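Local structure of sensor protein DivL (Caulobacter crescentus, 4Q20) at residues L97-I102 with L223-A228; L109-I114 with L148-G153; T137-C142 with G174-L179. The protein phosphorylates the cell-cycle regulator CtrA and is required for cell division and growth, this part being its histidine kinase domain. One frame throughout, in Å; residues are numbered along the deposited sequence.

Contact 1 (L97-I102 with L223-A228); sequences LDMAQI and LALVKA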
ATOM      1  N   LEU A  97       4.116   6.682   7.089  1.00 72.35           N
ATOM      2  CA  LEU A  97       3.452   7.887   7.585  1.00 74.44           C
ATOM      3  C   LEU A  97       4.058   8.390   8.912  1.00 79.92           C
ATOM      4  O   LEU A  97       4.262   9.590   9.075  1.00 83.15           O
ATOM      5  CB  LEU A  97       1.945   7.651   7.794  1.00 73.76           C
ATOM      6  CG  LEU A  97       1.054   7.424   6.590  1.00 78.27           C
ATOM      7  CD1 LEU A  97      -0.392   7.145   7.061  1.00 76.60           C
ATOM      8  CD2 LEU A  97       1.088   8.626   5.662  1.00 82.09           C
ATOM      9  N   ASP A  98       4.326   7.485   9.860  1.00 73.71           N
ATOM     10  CA  ASP A  98       4.888   7.845  11.162  1.00 73.54           C
ATOM     11  C   ASP A  98       6.346   8.321  11.036  1.00 76.55           C
ATOM     12  O   ASP A  98       6.724   9.296  11.687  1.00 77.71           O
ATOM     13  CB  ASP A  98       4.749   6.679  12.145  1.00 74.60           C
ATOM     14  CG  ASP A  98       3.305   6.421  12.586  1.00 89.81           C
ATOM     15  OD1 ASP A  98       2.453   7.336  12.438  1.00 94.70           O
ATOM     16  OD2 ASP A  98       3.032   5.331  13.104  1.00 94.89           O
ATOM     17  N   MET A  99       7.135   7.680  10.164  1.00 71.47           N
ATOM     18  CA  MET A  99       8.505   8.077   9.881  1.00 73.39           C
ATOM     19  C   MET A  99       8.577   9.490   9.252  1.00 77.98           C
ATOM     20  O   MET A  99       9.469  10.263   9.617  1.00 80.02           O
ATOM     21  CB  MET A  99       9.182   7.056   8.961  1.00 76.04           C
ATOM     22  CG  MET A  99      10.672   6.927   9.207  1.00 82.49           C
ATOM     23  SD  MET A  99      11.149   6.322  10.878  1.00 86.44           S
ATOM     24  CE  MET A  99      12.050   7.705  11.433  1.00 86.08           C
ATOM     25  N   ALA A 100       7.630   9.844   8.352  1.00 72.64           N
ATOM     26  CA  ALA A 100       7.575  11.169   7.705  1.00 74.52           C
ATOM     27  C   ALA A 100       7.237  12.255   8.742  1.00 81.05           C
ATOM     28  O   ALA A 100       7.853  13.325   8.731  1.00 84.02           O
ATOM     29  CB  ALA A 100       6.551  11.168   6.579  1.00 74.06           C
ATOM     30  N   GLN A 101       6.307  11.943   9.670  1.00 76.46           N
ATOM     31  CA  GLN A 101       5.876  12.796  10.785  1.00 77.92           C
ATOM     32  C   GLN A 101       7.069  13.104  11.734  1.00 82.52           C
ATOM     33  O   GLN A 101       7.258  14.254  12.144  1.00 84.27           O
ATOM     34  CB  GLN A 101       4.748  12.075  11.536  1.00 77.10           C
ATOM     35  CG  GLN A 101       3.710  12.975  12.198  1.00 94.36           C
ATOM     36  CD  GLN A 101       2.895  12.219  13.228  1.00108.49           C
ATOM     37  OE1 GLN A 101       2.377  11.127  12.968  1.00106.86           O
ATOM     38  NE2 GLN A 101       2.765  12.779  14.426  1.00 91.98           N
ATOM     39  N   ILE A 102       7.883  12.072  12.040  1.00 77.62           N
ATOM     40  CA  ILE A 102       9.080  12.148  12.875  1.00 79.49           C
ATOM     41  C   ILE A 102      10.169  12.993  12.155  1.00 89.54           C
ATOM     42  O   ILE A 102      10.800  13.849  12.796  1.00 94.31           O
ATOM     43  CB  ILE A 102       9.573  10.707  13.250  1.00 80.31           C
ATOM     44  CG1 ILE A 102       8.754  10.129  14.427  1.00 78.47           C
ATOM     45  CG2 ILE A 102      11.064  10.681  13.607  1.00 82.54           C
ATOM     46  CD1 ILE A 102       8.708   8.568  14.526  1.00 71.33           C
ATOM     47  N   LEU A 223      12.204  -1.203  12.344  1.00 77.61           N
ATOM     48  CA  LEU A 223      13.268  -1.068  13.345  1.00 75.38           C
ATOM     49  C   LEU A 223      13.802   0.358  13.440  1.00 75.01           C
ATOM     50  O   LEU A 223      14.243   0.753  14.511  1.00 74.92           O
ATOM     51  CB  LEU A 223      14.403  -2.071  13.113  1.00 76.29           C
ATOM     52  CG  LEU A 223      14.035  -3.564  13.343  1.00 82.83           C
ATOM     53  CD1 LEU A 223      15.159  -4.449  12.965  1.00 84.52           C
ATOM     54  CD2 LEU A 223      13.647  -3.842  14.783  1.00 84.92           C
ATOM     55  N   ALA A 224      13.717   1.138  12.364  1.00 70.12           N
ATOM     56  CA  ALA A 224      14.119   2.546  12.356  1.00 68.93           C
ATOM     57  C   ALA A 224      13.134   3.350  13.175  1.00 70.21           C
ATOM     58  O   ALA A 224      13.543   4.275  13.866  1.00 70.24           O
ATOM     59  CB  ALA A 224      14.200   3.090  10.936  1.00 70.49           C
ATOM     60  N   LEU A 225      11.871   2.928  13.164  1.00 65.98           N
ATOM     61  CA  LEU A 225      10.743   3.500  13.910  1.00 66.93           C
ATOM     62  C   LEU A 225      10.887   3.194  15.394  1.00 70.14           C
ATOM     63  O   LEU A 225      10.747   4.100  16.202  1.00 72.30           O
ATOM     64  CB  LEU A 225       9.409   2.957  13.359  1.00 68.44           C
ATOM     65  CG  LEU A 225       8.174   3.770  13.625  1.00 75.21           C
ATOM     66  CD1 LEU A 225       8.277   5.183  12.998  1.00 77.16           C
ATOM     67  CD2 LEU A 225       6.974   3.058  13.081  1.00 77.94           C
ATOM     68  N   VAL A 226      11.225   1.950  15.749  1.00 65.03           N
ATOM     69  CA  VAL A 226      11.523   1.525  17.127  1.00 64.23           C
ATOM     70  C   VAL A 226      12.599   2.455  17.718  1.00 66.06           C
ATOM     71  O   VAL A 226      12.396   3.028  18.786  1.00 66.30           O
ATOM     72  CB  VAL A 226      11.979   0.029  17.154  1.00 67.61           C
ATOM     73  CG1 VAL A 226      12.693  -0.330  18.452  1.00 66.60           C
ATOM     74  CG2 VAL A 226      10.808  -0.921  16.899  1.00 68.40           C
ATOM     75  N   LYS A 227      13.723   2.621  17.000  1.00 62.21           N
ATOM     76  CA  LYS A 227      14.837   3.473  17.407  1.00 60.96           C
ATOM     77  C   LYS A 227      14.390   4.916  17.601  1.00 67.84           C
ATOM     78  O   LYS A 227      14.690   5.485  18.644  1.00 69.58           O
ATOM     79  CB  LYS A 227      15.967   3.401  16.387  1.00 63.10           C
ATOM     80  CG  LYS A 227      17.188   4.207  16.826  1.00 76.19           C
ATOM     81  CD  LYS A 227      18.361   4.008  15.944  1.00 73.96           C
ATOM     82  CE  LYS A 227      19.336   5.141  16.095  1.00 77.93           C
ATOM     83  NZ  LYS A 227      20.628   4.801  15.451  1.00 97.39           N
ATOM     84  N   ALA A 228      13.644   5.486  16.626  1.00 64.39           N
ATOM     85  CA  ALA A 228      13.162   6.867  16.635  1.00 64.71           C
ATOM     86  C   ALA A 228      12.155   7.124  17.765  1.00 69.17           C
ATOM     87  O   ALA A 228      12.210   8.179  18.397  1.00 71.49           O
ATOM     88  CB  ALA A 228      12.547   7.230  15.280  1.00 65.46           C
TER
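L225 pushes one methyl, CD1, among three side chains of the helix segment 97-102. The sulfur of M99 lies 3.7 Å from it, SD to L225 CD1, and the two side chains run past each other in opposite directions. From further along the same helix I102 comes in obliquely, its CD1 3.7 Å from L225 CD1. The third neighbour is D98, which offers only its methylene: CB is 3.9 Å from L225 CD1. With CG anti to its backbone N (chi1 -158°), L225 points CD1 at the facing helix; leucine suits the place because its branched apolar end fits between M99 SD, the I102 methyl and D98 CB. The second patch centres on A228. Its CB is touched by M99 CE at 3.9 Å and by I102 CG2 at 4.1 Å, and the small side chain lets both larger ones reach the helix surface. M99, flexible and bent at chi2 and chi3, thus serves both patches, with SD on L225 and CE on A228.

These helices belong to different domains. Segment 97-102 lies near the C-terminal end of the second helix of the HisKA hairpin, the helical domain through which histidine kinases dimerise, while helix 222-232 belongs to the GHKL ATPase domain and follows the glycine-rich sequence of its nucleotide-binding region. Their axes approach to 10.4 Å and are inclined by 40°, a spacing that the side chains of M99, L225 and I102 bridge by van der Waals packing alone.

Outside this first shell, the carboxylate of D98 turns to polar company: OD2 accepts a hydrogen bond from Q158 NE2 on helix 153-170. L225 also packs on Q158 and H162 of that helix, and M99 on R210. On another side of helix 73-103, L97 packs against S48 of the second subunit.

Contact 2 (L109-I114 with L148-G153); sequences LEIEDI and LIRGDG
A short two-stranded antiparallel sheet, strand 112-115 against strand 148-151, joins the chain leaving the HisKA hairpin to the start of helix 153-170, the helix that carries the N box of the GHKL ATPase fold. Two hydrogen-bonded pairs hold it, E112 with G151 and I114 with I149. I114 N meets I149 O at 2.7 Å. E112 N reaches G151 O at 2.9 Å, and each pair also has its return bond. D113 and R150 form the non-hydrogen-bonded pair between them.

I114 and I149 turn to the face covered by helices 116-133 and 153-170, where I114 packs on L119 and I149 on V116 and L156. I111 CD1 rests 3.8 Å from G151 CA. G153, lacking a side chain, lets I114 CD1 come to 3.6 Å from G153 N. On the other face R150 crosses I111 at about a right angle, and I111 CG2 meets the guanidinium at its edge, 3.5 Å from NE. D113 lies beside the aliphatic part of R150, OD1 being 3.4 Å from CG; their charged ends do not touch.

D152 makes the side-chain contribution. With CG anti to its backbone N (chi1 -170°), its OD2 accepts E110 N at 2.7 Å. The bond is almost straight, 176° at the hydrogen, and arrives on the anti side of the carboxylate, tilted from its plane. OD1 accepts R155 N, so D152 is the N-cap of helix 153-170. Two backbone N-H donors and a helix N terminus would probably stabilise the ionised carboxylate and offset the nearby like charge of E110.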
ATOM      1  N   LEU A 109       5.141  13.500  21.754  1.00101.09           N
ATOM      2  CA  LEU A 109       4.623  12.436  22.612  1.00101.01           C
ATOM      3  C   LEU A 109       3.652  12.984  23.665  1.00109.84           C
ATOM      4  O   LEU A 109       3.812  14.110  24.142  1.00112.41           O
ATOM      5  CB  LEU A 109       5.760  11.644  23.312  1.00 98.02           C
ATOM      6  CG  LEU A 109       6.936  11.119  22.482  1.00 98.00           C
ATOM      7  CD1 LEU A 109       7.968  10.472  23.381  1.00 97.00           C
ATOM      8  CD2 LEU A 109       6.488  10.125  21.415  1.00 97.26           C
ATOM      9  N   GLU A 110       2.650  12.167  24.018  1.00107.87           N
ATOM     10  CA  GLU A 110       1.648  12.409  25.052  1.00112.60           C
ATOM     11  C   GLU A 110       2.072  11.623  26.304  1.00114.69           C
ATOM     12  O   GLU A 110       1.638  10.480  26.480  1.00113.60           O
ATOM     13  CB  GLU A 110       0.264  11.957  24.555  1.00116.66           C
ATOM     14  CG  GLU A 110      -0.325  12.762  23.414  1.00133.48           C
ATOM     15  CD  GLU A 110      -1.723  12.301  23.052  1.00165.50           C
ATOM     16  OE1 GLU A 110      -2.691  12.964  23.488  1.00160.23           O
ATOM     17  OE2 GLU A 110      -1.856  11.244  22.394  1.00164.00           O
ATOM     18  N   ILE A 111       2.949  12.223  27.147  1.00111.04           N
ATOM     19  CA  ILE A 111       3.538  11.590  28.335  1.00110.97           C
ATOM     20  C   ILE A 111       2.510  11.400  29.488  1.00121.41           C
ATOM     21  O   ILE A 111       1.926  12.366  29.996  1.00125.73           O
ATOM     22  CB  ILE A 111       4.825  12.341  28.813  1.00113.59           C
ATOM     23  CG1 ILE A 111       5.856  12.532  27.659  1.00108.59           C
ATOM     24  CG2 ILE A 111       5.491  11.651  30.024  1.00115.24           C
ATOM     25  CD1 ILE A 111       6.336  11.227  26.916  1.00106.40           C
ATOM     26  N   GLU A 112       2.338  10.122  29.903  1.00118.30           N
ATOM     27  CA  GLU A 112       1.447   9.672  30.980  1.00123.45           C
ATOM     28  C   GLU A 112       1.995   8.388  31.664  1.00124.86           C
ATOM     29  O   GLU A 112       2.933   7.764  31.155  1.00119.38           O
ATOM     30  CB  GLU A 112       0.022   9.445  30.441  1.00127.56           C
ATOM     31  CG  GLU A 112      -0.194   8.118  29.727  1.00140.26           C
ATOM     32  CD  GLU A 112      -1.042   8.217  28.477  1.00178.12           C
ATOM     33  OE1 GLU A 112      -1.561   9.322  28.195  1.00178.68           O
ATOM     34  OE2 GLU A 112      -1.265   7.170  27.825  1.00180.62           O
ATOM     35  N   ASP A 113       1.383   7.990  32.798  1.00125.16           N
ATOM     36  CA  ASP A 113       1.752   6.805  33.583  1.00124.16           C
ATOM     37  C   ASP A 113       1.351   5.501  32.860  1.00123.83           C
ATOM     38  O   ASP A 113       0.172   5.286  32.544  1.00125.72           O
ATOM     39  CB  ASP A 113       1.125   6.858  34.991  1.00132.64           C
ATOM     40  CG  ASP A 113       1.518   8.080  35.800  1.00146.78           C
ATOM     41  OD1 ASP A 113       2.733   8.267  36.046  1.00144.43           O
ATOM     42  OD2 ASP A 113       0.611   8.833  36.216  1.00160.27           O
ATOM     43  N   ILE A 114       2.352   4.637  32.609  1.00114.37           N
ATOM     44  CA  ILE A 114       2.204   3.362  31.898  1.00110.91           C
ATOM     45  C   ILE A 114       2.606   2.196  32.802  1.00116.07           C
ATOM     46  O   ILE A 114       3.736   2.152  33.268  1.00116.12           O
ATOM     47  CB  ILE A 114       3.056   3.349  30.575  1.00107.55           C
ATOM     48  CG1 ILE A 114       2.934   4.640  29.728  1.00107.06           C
ATOM     49  CG2 ILE A 114       2.883   2.068  29.742  1.00105.03           C
ATOM     50  CD1 ILE A 114       1.544   4.993  29.206  1.00120.36           C
ATOM     51  N   LEU A 148       5.235   1.093  37.165  1.00124.65           N
ATOM     52  CA  LEU A 148       4.832   2.125  36.203  1.00121.64           C
ATOM     53  C   LEU A 148       5.985   3.016  35.710  1.00119.87           C
ATOM     54  O   LEU A 148       6.787   3.519  36.509  1.00121.32           O
ATOM     55  CB  LEU A 148       3.747   3.042  36.815  1.00127.17           C
ATOM     56  CG  LEU A 148       2.402   2.409  37.186  1.00135.59           C
ATOM     57  CD1 LEU A 148       2.040   2.735  38.603  1.00142.67           C
ATOM     58  CD2 LEU A 148       1.298   2.864  36.253  1.00136.68           C
ATOM     59  N   ILE A 149       5.998   3.266  34.389  1.00109.93           N
ATOM     60  CA  ILE A 149       6.939   4.157  33.697  1.00105.82           C
ATOM     61  C   ILE A 149       6.158   5.357  33.134  1.00109.69           C
ATOM     62  O   ILE A 149       4.928   5.307  33.090  1.00111.24           O
ATOM     63  CB  ILE A 149       7.778   3.436  32.602  1.00102.95           C
ATOM     64  CG1 ILE A 149       6.905   2.834  31.489  1.00100.90           C
ATOM     65  CG2 ILE A 149       8.693   2.389  33.222  1.00103.14           C
ATOM     66  CD1 ILE A 149       7.583   2.754  30.124  1.00 90.33           C
ATOM     67  N   ARG A 150       6.853   6.440  32.730  1.00104.52           N
ATOM     68  CA  ARG A 150       6.174   7.610  32.169  1.00105.66           C
ATOM     69  C   ARG A 150       6.605   7.827  30.727  1.00105.62           C
ATOM     70  O   ARG A 150       7.776   8.103  30.456  1.00103.45           O
ATOM     71  CB  ARG A 150       6.362   8.870  33.022  1.00109.02           C
ATOM     72  CG  ARG A 150       5.100   9.172  33.834  1.00122.13           C
ATOM     73  CD  ARG A 150       5.090  10.542  34.478  1.00136.53           C
ATOM     74  NE  ARG A 150       5.110  11.614  33.485  1.00146.35           N
ATOM     75  CZ  ARG A 150       4.992  12.907  33.768  1.00165.72           C
ATOM     76  NH1 ARG A 150       4.823  13.309  35.024  1.00156.55           N
ATOM     77  NH2 ARG A 150       5.034  13.810  32.797  1.00154.41           N
ATOM     78  N   GLY A 151       5.648   7.649  29.822  1.00100.89           N
ATOM     79  CA  GLY A 151       5.829   7.746  28.381  1.00 95.91           C
ATOM     80  C   GLY A 151       4.518   7.790  27.629  1.00100.96           C
ATOM     81  O   GLY A 151       3.452   8.014  28.215  1.00105.03           O
ATOM     82  N   ASP A 152       4.599   7.592  26.311  1.00 94.17           N
ATOM     83  CA  ASP A 152       3.455   7.590  25.407  1.00 94.63           C
ATOM     84  C   ASP A 152       3.041   6.141  25.190  1.00 96.93           C
ATOM     85  O   ASP A 152       3.813   5.363  24.650  1.00 94.30           O
ATOM     86  CB  ASP A 152       3.827   8.307  24.087  1.00 94.20           C
ATOM     87  CG  ASP A 152       2.683   8.594  23.134  1.00107.46           C
ATOM     88  OD1 ASP A 152       2.040   7.636  22.673  1.00108.10           O
ATOM     89  OD2 ASP A 152       2.522   9.763  22.741  1.00118.91           O
ATOM     90  N   GLY A 153       1.851   5.788  25.670  1.00 97.13           N
ATOM     91  CA  GLY A 153       1.290   4.442  25.582  1.00 96.73           C
ATOM     92  C   GLY A 153       1.164   3.888  24.181  1.00 96.82           C
ATOM     93  O   GLY A 153       1.534   2.734  23.926  1.00 94.97           O
TER

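Contact 3 (T137-C142 with G174-L179); sequences TLAVEC and GGRVTL
T137 and R176 begin a parallel pairing of strand 137-141 with strand 176-183, in which main-chain hydrogen bonds alternate from one strand to the other. V177 N donates to T137 O at 2.9 Å, and A139 N answers by bonding V177 O. L179 N then reaches A139 O at 2.8 Å; T137 N to G175 O and E141 N to L179 O complete the series at its two ends.

Apolar packing occupies the face bearing L138, V140, V177 and L179. L138 and V177 lie side by side and point the same way, L138 CD2 being 3.8 Å from V177 CG1. The same CD2 meets L179 CD1 at 3.7 Å, where the two leucines cross. This is the helix-covered face of the α/β sandwich of the GHKL ATPase domain: L138 and L179 pack on V164 of helix 153-170, and V140 on Q124 of helix 116-133. The connection between the parallel strands runs through strand 148-151 and helix 153-170, while 137-141 forms an edge of the five-stranded sheet within this chain.

Mixed contacts, carbon against polar end, occupy the opposite face, with T137, A139, R176 and T178. With OG1 beside the backbone N (chi1 -51°), T137 CG2 stands anti to that N and sits 3.9 Å above the plane of the R176 guanidinium, offset toward its rim. The R176 chain, bent at chi3, passes beside the small A139, whose CB is 3.8 Å from R176 NE. E141 comes alongside T178, bringing OE2 to 3.6 Å from T178 CG2. E141 OE2 lies 4.9 Å from R176 NE, opposite charges not in contact.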
ATOM      1  N   THR A 137       5.754 -19.823  20.267  1.00114.38           N
ATOM      2  CA  THR A 137       5.255 -19.571  21.618  1.00115.23           C
ATOM      3  C   THR A 137       5.648 -18.161  22.041  1.00116.05           C
ATOM      4  O   THR A 137       6.837 -17.847  22.068  1.00113.34           O
ATOM      5  CB  THR A 137       5.821 -20.629  22.618  1.00125.55           C
ATOM      6  OG1 THR A 137       5.595 -21.951  22.115  1.00130.92           O
ATOM      7  CG2 THR A 137       5.225 -20.503  24.025  1.00122.43           C
ATOM      8  N   LEU A 138       4.656 -17.325  22.378  1.00112.83           N
ATOM      9  CA  LEU A 138       4.861 -15.974  22.894  1.00108.96           C
ATOM     10  C   LEU A 138       4.821 -15.995  24.404  1.00114.59           C
ATOM     11  O   LEU A 138       3.790 -16.325  24.983  1.00118.79           O
ATOM     12  CB  LEU A 138       3.802 -14.997  22.379  1.00108.92           C
ATOM     13  CG  LEU A 138       4.073 -14.254  21.087  1.00112.36           C
ATOM     14  CD1 LEU A 138       2.830 -13.520  20.641  1.00113.88           C
ATOM     15  CD2 LEU A 138       5.225 -13.266  21.235  1.00112.03           C
ATOM     16  N   ALA A 139       5.921 -15.620  25.043  1.00108.66           N
ATOM     17  CA  ALA A 139       6.012 -15.585  26.497  1.00109.89           C
ATOM     18  C   ALA A 139       6.208 -14.163  27.025  1.00110.34           C
ATOM     19  O   ALA A 139       6.791 -13.324  26.330  1.00106.34           O
ATOM     20  CB  ALA A 139       7.158 -16.474  26.967  1.00111.28           C
ATOM     21  N   VAL A 140       5.725 -13.912  28.270  1.00108.33           N
ATOM     22  CA  VAL A 140       5.851 -12.659  29.024  1.00106.33           C
ATOM     23  C   VAL A 140       6.516 -12.968  30.371  1.00116.05           C
ATOM     24  O   VAL A 140       5.992 -13.773  31.143  1.00120.52           O
ATOM     25  CB  VAL A 140       4.508 -11.911  29.205  1.00110.53           C
ATOM     26  CG1 VAL A 140       4.653 -10.727  30.160  1.00109.08           C
ATOM     27  CG2 VAL A 140       3.953 -11.447  27.866  1.00108.92           C
ATOM     28  N   GLU A 141       7.658 -12.325  30.654  1.00112.55           N
ATOM     29  CA  GLU A 141       8.389 -12.503  31.904  1.00115.21           C
ATOM     30  C   GLU A 141       8.651 -11.128  32.533  1.00121.51           C
ATOM     31  O   GLU A 141       9.744 -10.571  32.417  1.00120.04           O
ATOM     32  CB  GLU A 141       9.690 -13.304  31.674  1.00115.66           C
ATOM     33  CG  GLU A 141       9.466 -14.806  31.569  1.00129.51           C
ATOM     34  CD  GLU A 141      10.498 -15.606  30.791  1.00146.07           C
ATOM     35  OE1 GLU A 141      11.707 -15.286  30.884  1.00141.92           O
ATOM     36  OE2 GLU A 141      10.096 -16.582  30.115  1.00133.20           O
ATOM     37  N   CYS A 142       7.619 -10.575  33.171  1.00121.62           N
ATOM     38  CA  CYS A 142       7.659  -9.277  33.840  1.00122.26           C
ATOM     39  C   CYS A 142       7.190  -9.424  35.286  1.00134.96           C
ATOM     40  O   CYS A 142       6.116  -9.994  35.539  1.00138.56           O
ATOM     41  CB  CYS A 142       6.813  -8.259  33.084  1.00120.90           C
ATOM     42  SG  CYS A 142       6.580  -6.687  33.954  1.00125.90           S
ATOM     43  N   GLY A 174       8.125 -24.041  16.416  1.00129.56           N
ATOM     44  CA  GLY A 174       8.586 -24.745  17.605  1.00129.82           C
ATOM     45  C   GLY A 174       9.405 -23.829  18.494  1.00127.97           C
ATOM     46  O   GLY A 174       9.645 -24.145  19.660  1.00127.55           O
ATOM     47  N   GLY A 175       9.806 -22.680  17.945  1.00120.24           N
ATOM     48  CA  GLY A 175      10.593 -21.670  18.643  1.00114.57           C
ATOM     49  C   GLY A 175       9.817 -20.859  19.661  1.00113.28           C
ATOM     50  O   GLY A 175       8.613 -21.063  19.849  1.00114.23           O
ATOM     51  N   ARG A 176      10.516 -19.928  20.325  1.00104.98           N
ATOM     52  CA  ARG A 176       9.956 -19.055  21.356  1.00102.24           C
ATOM     53  C   ARG A 176      10.399 -17.601  21.177  1.00100.01           C
ATOM     54  O   ARG A 176      11.558 -17.324  20.841  1.00 98.47           O
ATOM     55  CB  ARG A 176      10.367 -19.552  22.753  1.00105.25           C
ATOM     56  CG  ARG A 176       9.778 -18.768  23.926  1.00117.38           C
ATOM     57  CD  ARG A 176      10.373 -19.244  25.242  1.00134.32           C
ATOM     58  NE  ARG A 176       9.347 -19.442  26.268  1.00147.72           N
ATOM     59  CZ  ARG A 176       8.646 -20.562  26.436  1.00166.75           C
ATOM     60  NH1 ARG A 176       8.827 -21.598  25.622  1.00155.20           N
ATOM     61  NH2 ARG A 176       7.734 -20.642  27.394  1.00157.36           N
ATOM     62  N   VAL A 177       9.461 -16.681  21.446  1.00 93.18           N
ATOM     63  CA  VAL A 177       9.639 -15.228  21.447  1.00 87.93           C
ATOM     64  C   VAL A 177       9.238 -14.753  22.852  1.00 92.05           C
ATOM     65  O   VAL A 177       8.114 -14.999  23.291  1.00 93.48           O
ATOM     66  CB  VAL A 177       8.866 -14.509  20.303  1.00 89.58           C
ATOM     67  CG1 VAL A 177       8.917 -12.996  20.464  1.00 85.23           C
ATOM     68  CG2 VAL A 177       9.405 -14.918  18.934  1.00 89.79           C
ATOM     69  N   THR A 178      10.168 -14.113  23.564  1.00 87.41           N
ATOM     70  CA  THR A 178       9.916 -13.668  24.929  1.00 88.06           C
ATOM     71  C   THR A 178       9.917 -12.153  25.041  1.00 89.66           C
ATOM     72  O   THR A 178      10.820 -11.498  24.528  1.00 87.36           O
ATOM     73  CB  THR A 178      10.967 -14.276  25.904  1.00 95.82           C
ATOM     74  OG1 THR A 178      11.315 -15.606  25.485  1.00 98.01           O
ATOM     75  CG2 THR A 178      10.492 -14.262  27.368  1.00 90.44           C
ATOM     76  N   LEU A 179       8.915 -11.620  25.749  1.00 87.76           N
ATOM     77  CA  LEU A 179       8.722 -10.208  26.081  1.00 86.00           C
ATOM     78  C   LEU A 179       9.009 -10.023  27.548  1.00 91.37           C
ATOM     79  O   LEU A 179       8.229 -10.502  28.371  1.00 95.48           O
ATOM     80  CB  LEU A 179       7.270  -9.769  25.799  1.00 87.45           C
ATOM     81  CG  LEU A 179       6.839  -9.528  24.376  1.00 91.15           C
ATOM     82  CD1 LEU A 179       6.152 -10.765  23.803  1.00 94.74           C
ATOM     83  CD2 LEU A 179       5.832  -8.420  24.340  1.00 93.12           C
TER

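In the fold
From the N terminus the chain runs through the HisKA hairpin and supplies the first half of contact 1 near the end of helix 73-103. Strand 112-115 opens contact 2, helix 116-133 follows, and strand 137-141 opens contact 3. Strand 148-151 then closes contact 2, and after helix 153-170 strand 176-183 closes contact 3, so these two loops cross. Both are nested within the long loop that helix 222-232 closes in contact 1. Contact 1 thus ties the helical hairpin to the ATPase domain, contact 2 pairs the chain leaving the hairpin with the strand leading into helix 153-170, and contact 3 forms one edge of the main sheet. Contacts 1 and 3 lie about 25 Å apart, centre to centre.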